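Local coordinates for inulin fructotransferase (Bacillus sp. snu-7, PDB 2INU) that depolymerises inulin by an intramolecular fructosyl transfer, releasing a cyclic difructose anhydride from the chain end, at the interface of chains A and B. Sequence-based numbering; all coordinates share one arbitrary frame. Chains: chain A/B, Inulin fructotransferase.

The interface of chains A and B. Residues chain A 194-196, 217-219, 241, 243; chain B 222-224, 246-248, 250, 270-271.
Two right-handed parallel beta-helices of inulin fructotransferase lie side by side here, and successive coils of A:194-243 meet those of B:222-271. The deposited assembly is a trimer, so this is probably one of its subunit interfaces. B:Asn248 lies at the centre. Its CG is anti to the backbone N (chi1 -165°). B:Asn248 CB packs on A:Ile219 CD1 at 3.5 Å, as the two side chains run past each other in opposite directions. CG lies against the methyl of A:Ala217. At the tip, B:Asn248 ND2 donates to the backbone carbonyl O of A:Gly241 at 2.8 Å, nearly along the C=O axis (171°). B:Asn248 OD1 touches A:Ala217 CB and accepts from B:Arg271 NH1 at 2.9 Å, on a lone pair. These two bonds fix the rotation of the amide. B:Arg271 bends at chi2 (-85°), and A:Gly241 CA lies over one face of its guanidinium, toward the rim. The A:Leu243 side chain crosses that of B:Arg271 obliquely, with CG against CB.

B:His224 inserts its ring between coils of chain A. A:Ile219 CD1 meets one face of the B:His224 ring, tip to tip, 3.7 Å from the ring centroid. A:Ala194 CB lies beyond the opposite face, near the rim. B:His224 NE2 makes a weak hydrogen bond to A:Leu195 O at 3.4 Å. A:Arg196 passes the ring edge in the opposite direction, but is poorly ordered.

Behind the contact, B:Asn223, B:Asn247 and B:Asn270 form an asparagine ladder. B:Asn223 and B:Asn247, which directly precede B:His224 and B:Asn248, probably help to position them. B:Asn247 OD1 accepts from B:Asn223 N at 2.9 Å and from B:Asn223 ND2 at 3.1 Å. B:Asn270 OD1 takes B:Asn247 N in its carbonyl plane and B:Asn247 ND2 from above it.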
loop_
_atom_site.group_PDB
_atom_site.type_symbol
_atom_site.label_atom_id
_atom_site.label_comp_id
_atom_site.label_asym_id
_atom_site.label_seq_id
_atom_site.Cartn_x
_atom_site.Cartn_y
_atom_site.Cartn_z
ATOM N N ALA A 194 2.490 16.061 -4.657
ATOM C CA ALA A 194 2.599 14.712 -5.215
ATOM C C ALA A 194 3.659 13.923 -4.463
ATOM O O ALA A 194 4.319 13.044 -5.028
ATOM C CB ALA A 194 2.946 14.774 -6.695
ATOM N N LEU A 195 3.817 14.257 -3.186
ATOM C CA LEU A 195 4.786 13.596 -2.331
ATOM C C LEU A 195 4.315 12.219 -1.936
ATOM O O LEU A 195 3.115 11.941 -1.860
ATOM C CB LEU A 195 5.026 14.393 -1.046
ATOM C CG LEU A 195 5.788 13.629 0.051
ATOM C CD1 LEU A 195 7.227 13.406 -0.381
ATOM C CD2 LEU A 195 5.737 14.405 1.351
ATOM N N ARG A 196 5.278 11.348 -1.689
ATOM C CA ARG A 196 4.940 10.021 -1.261
ATOM C C ARG A 196 5.869 9.545 -0.178
ATOM O O ARG A 196 7.095 9.531 -0.330
ATOM C CB ARG A 196 4.974 9.049 -2.411
ATOM C CG ARG A 196 4.362 7.725 -2.041
ATOM C CD ARG A 196 4.622 6.772 -3.139
ATOM N NE ARG A 196 4.167 7.344 -4.396
ATOM C CZ ARG A 196 4.817 7.202 -5.543
ATOM N NH1 ARG A 196 5.954 6.510 -5.587
ATOM N NH2 ARG A 196 4.327 7.736 -6.650
ATOM N N ALA A 217 -2.095 16.554 -3.361
ATOM C CA ALA A 217 -2.077 15.136 -3.706
ATOM C C ALA A 217 -0.883 14.365 -3.162
ATOM O O ALA A 217 -0.077 13.818 -3.914
ATOM C CB ALA A 217 -2.149 14.975 -5.207
ATOM N N THR A 218 -0.802 14.302 -1.841
ATOM C CA THR A 218 0.266 13.601 -1.164
ATOM C C THR A 218 -0.275 12.263 -0.678
ATOM O O THR A 218 -1.468 12.131 -0.415
ATOM C CB THR A 218 0.776 14.436 0.026
ATOM O OG1 THR A 218 1.416 15.621 -0.469
ATOM C CG2 THR A 218 1.763 13.638 0.857
ATOM N N ILE A 219 0.603 11.273 -0.573
ATOM C CA ILE A 219 0.212 9.951 -0.109
ATOM C C ILE A 219 1.131 9.487 0.998
ATOM O O ILE A 219 2.352 9.485 0.842
ATOM C CB ILE A 219 0.276 8.891 -1.234
ATOM C CG1 ILE A 219 -0.607 9.300 -2.417
ATOM C CG2 ILE A 219 -0.163 7.542 -0.684
ATOM C CD1 ILE A 219 -0.520 8.348 -3.584
ATOM N N GLY A 241 -6.185 17.075 -0.852
ATOM C CA GLY A 241 -5.964 15.816 -1.546
ATOM C C GLY A 241 -5.040 14.834 -0.839
ATOM O O GLY A 241 -4.545 13.890 -1.464
ATOM N N LEU A 243 -3.929 11.704 1.191
ATOM C CA LEU A 243 -4.451 10.362 1.384
ATOM C C LEU A 243 -3.560 9.726 2.435
ATOM O O LEU A 243 -2.341 9.657 2.271
ATOM C CB LEU A 243 -4.348 9.550 0.092
ATOM C CG LEU A 243 -5.559 8.746 -0.381
ATOM C CD1 LEU A 243 -5.086 7.719 -1.397
ATOM C CD2 LEU A 243 -6.236 8.056 0.782
ATOM N N GLY B 222 -1.251 2.562 -4.357
ATOM C CA GLY B 222 -0.173 3.501 -4.075
ATOM C C GLY B 222 0.343 4.330 -5.243
ATOM O O GLY B 222 1.455 4.867 -5.175
ATOM N N ASN B 223 -0.460 4.465 -6.297
ATOM C CA ASN B 223 -0.046 5.226 -7.471
ATOM C C ASN B 223 -0.557 6.668 -7.523
ATOM O O ASN B 223 -1.562 7.016 -6.901
ATOM C CB ASN B 223 -0.493 4.518 -8.753
ATOM C CG ASN B 223 -0.022 3.076 -8.828
ATOM O OD1 ASN B 223 1.266 2.888 -9.092
ATOM N ND2 ASN B 223 -0.804 2.142 -8.640
ATOM N N HIS B 224 0.159 7.495 -8.287
ATOM C CA HIS B 224 -0.152 8.922 -8.519
ATOM C C HIS B 224 -0.463 9.038 -10.019
ATOM O O HIS B 224 0.456 8.884 -10.830
ATOM C CB HIS B 224 1.087 9.795 -8.248
ATOM C CG HIS B 224 1.284 10.190 -6.822
ATOM N ND1 HIS B 224 0.505 11.126 -6.175
ATOM C CD2 HIS B 224 2.252 9.843 -5.913
ATOM C CE1 HIS B 224 0.971 11.344 -4.958
ATOM N NE2 HIS B 224 2.028 10.577 -4.783
ATOM N N GLY B 246 -5.795 2.909 -2.351
ATOM C CA GLY B 246 -4.736 3.827 -1.969
ATOM C C GLY B 246 -4.054 4.591 -3.088
ATOM O O GLY B 246 -2.852 4.852 -3.018
ATOM N N ASN B 247 -4.802 4.941 -4.127
ATOM C CA ASN B 247 -4.232 5.690 -5.236
ATOM C C ASN B 247 -4.680 7.134 -5.109
ATOM O O ASN B 247 -5.733 7.419 -4.529
ATOM C CB ASN B 247 -4.715 5.122 -6.574
ATOM C CG ASN B 247 -4.247 3.711 -6.807
ATOM O OD1 ASN B 247 -3.062 3.463 -7.058
ATOM N ND2 ASN B 247 -5.175 2.765 -6.705
ATOM N N ASN B 248 -3.877 8.045 -5.642
ATOM C CA ASN B 248 -4.226 9.455 -5.610
ATOM C C ASN B 248 -4.323 9.870 -7.066
ATOM O O ASN B 248 -3.319 10.172 -7.710
ATOM C CB ASN B 248 -3.149 10.257 -4.890
ATOM C CG ASN B 248 -3.621 11.652 -4.514
ATOM O OD1 ASN B 248 -4.137 12.385 -5.352
ATOM N ND2 ASN B 248 -3.452 12.020 -3.245
ATOM N N PHE B 250 -5.507 12.398 -9.827
ATOM C CA PHE B 250 -5.804 13.806 -9.985
ATOM C C PHE B 250 -6.104 14.188 -11.425
ATOM O O PHE B 250 -6.035 13.356 -12.336
ATOM C CB PHE B 250 -4.638 14.622 -9.431
ATOM C CG PHE B 250 -3.295 14.069 -9.801
ATOM C CD1 PHE B 250 -2.776 14.272 -11.078
ATOM C CD2 PHE B 250 -2.553 13.328 -8.887
ATOM C CE1 PHE B 250 -1.542 13.752 -11.439
ATOM C CE2 PHE B 250 -1.308 12.800 -9.244
ATOM C CZ PHE B 250 -0.803 13.010 -10.510
ATOM N N ASN B 270 -9.456 5.481 -2.014
ATOM C CA ASN B 270 -8.787 6.261 -3.039
ATOM C C ASN B 270 -9.148 7.732 -2.949
ATOM O O ASN B 270 -10.141 8.108 -2.331
ATOM C CB ASN B 270 -9.159 5.756 -4.437
ATOM C CG ASN B 270 -8.664 4.350 -4.707
ATOM O OD1 ASN B 270 -7.459 4.098 -4.778
ATOM N ND2 ASN B 270 -9.600 3.419 -4.859
ATOM N N ARG B 271 -8.317 8.554 -3.578
ATOM C CA ARG B 271 -8.527 9.993 -3.633
ATOM C C ARG B 271 -8.687 10.356 -5.099
ATOM O O ARG B 271 -7.743 10.212 -5.873
ATOM C CB ARG B 271 -7.326 10.733 -3.038
ATOM C CG ARG B 271 -7.489 12.274 -2.995
ATOM C CD ARG B 271 -7.091 12.943 -4.298
ATOM N NE ARG B 271 -7.320 14.388 -4.259
ATOM C CZ ARG B 271 -6.550 15.289 -4.868
ATOM N NH1 ARG B 271 -5.488 14.899 -5.565
ATOM N NH2 ARG B 271 -6.842 16.580 -4.783
#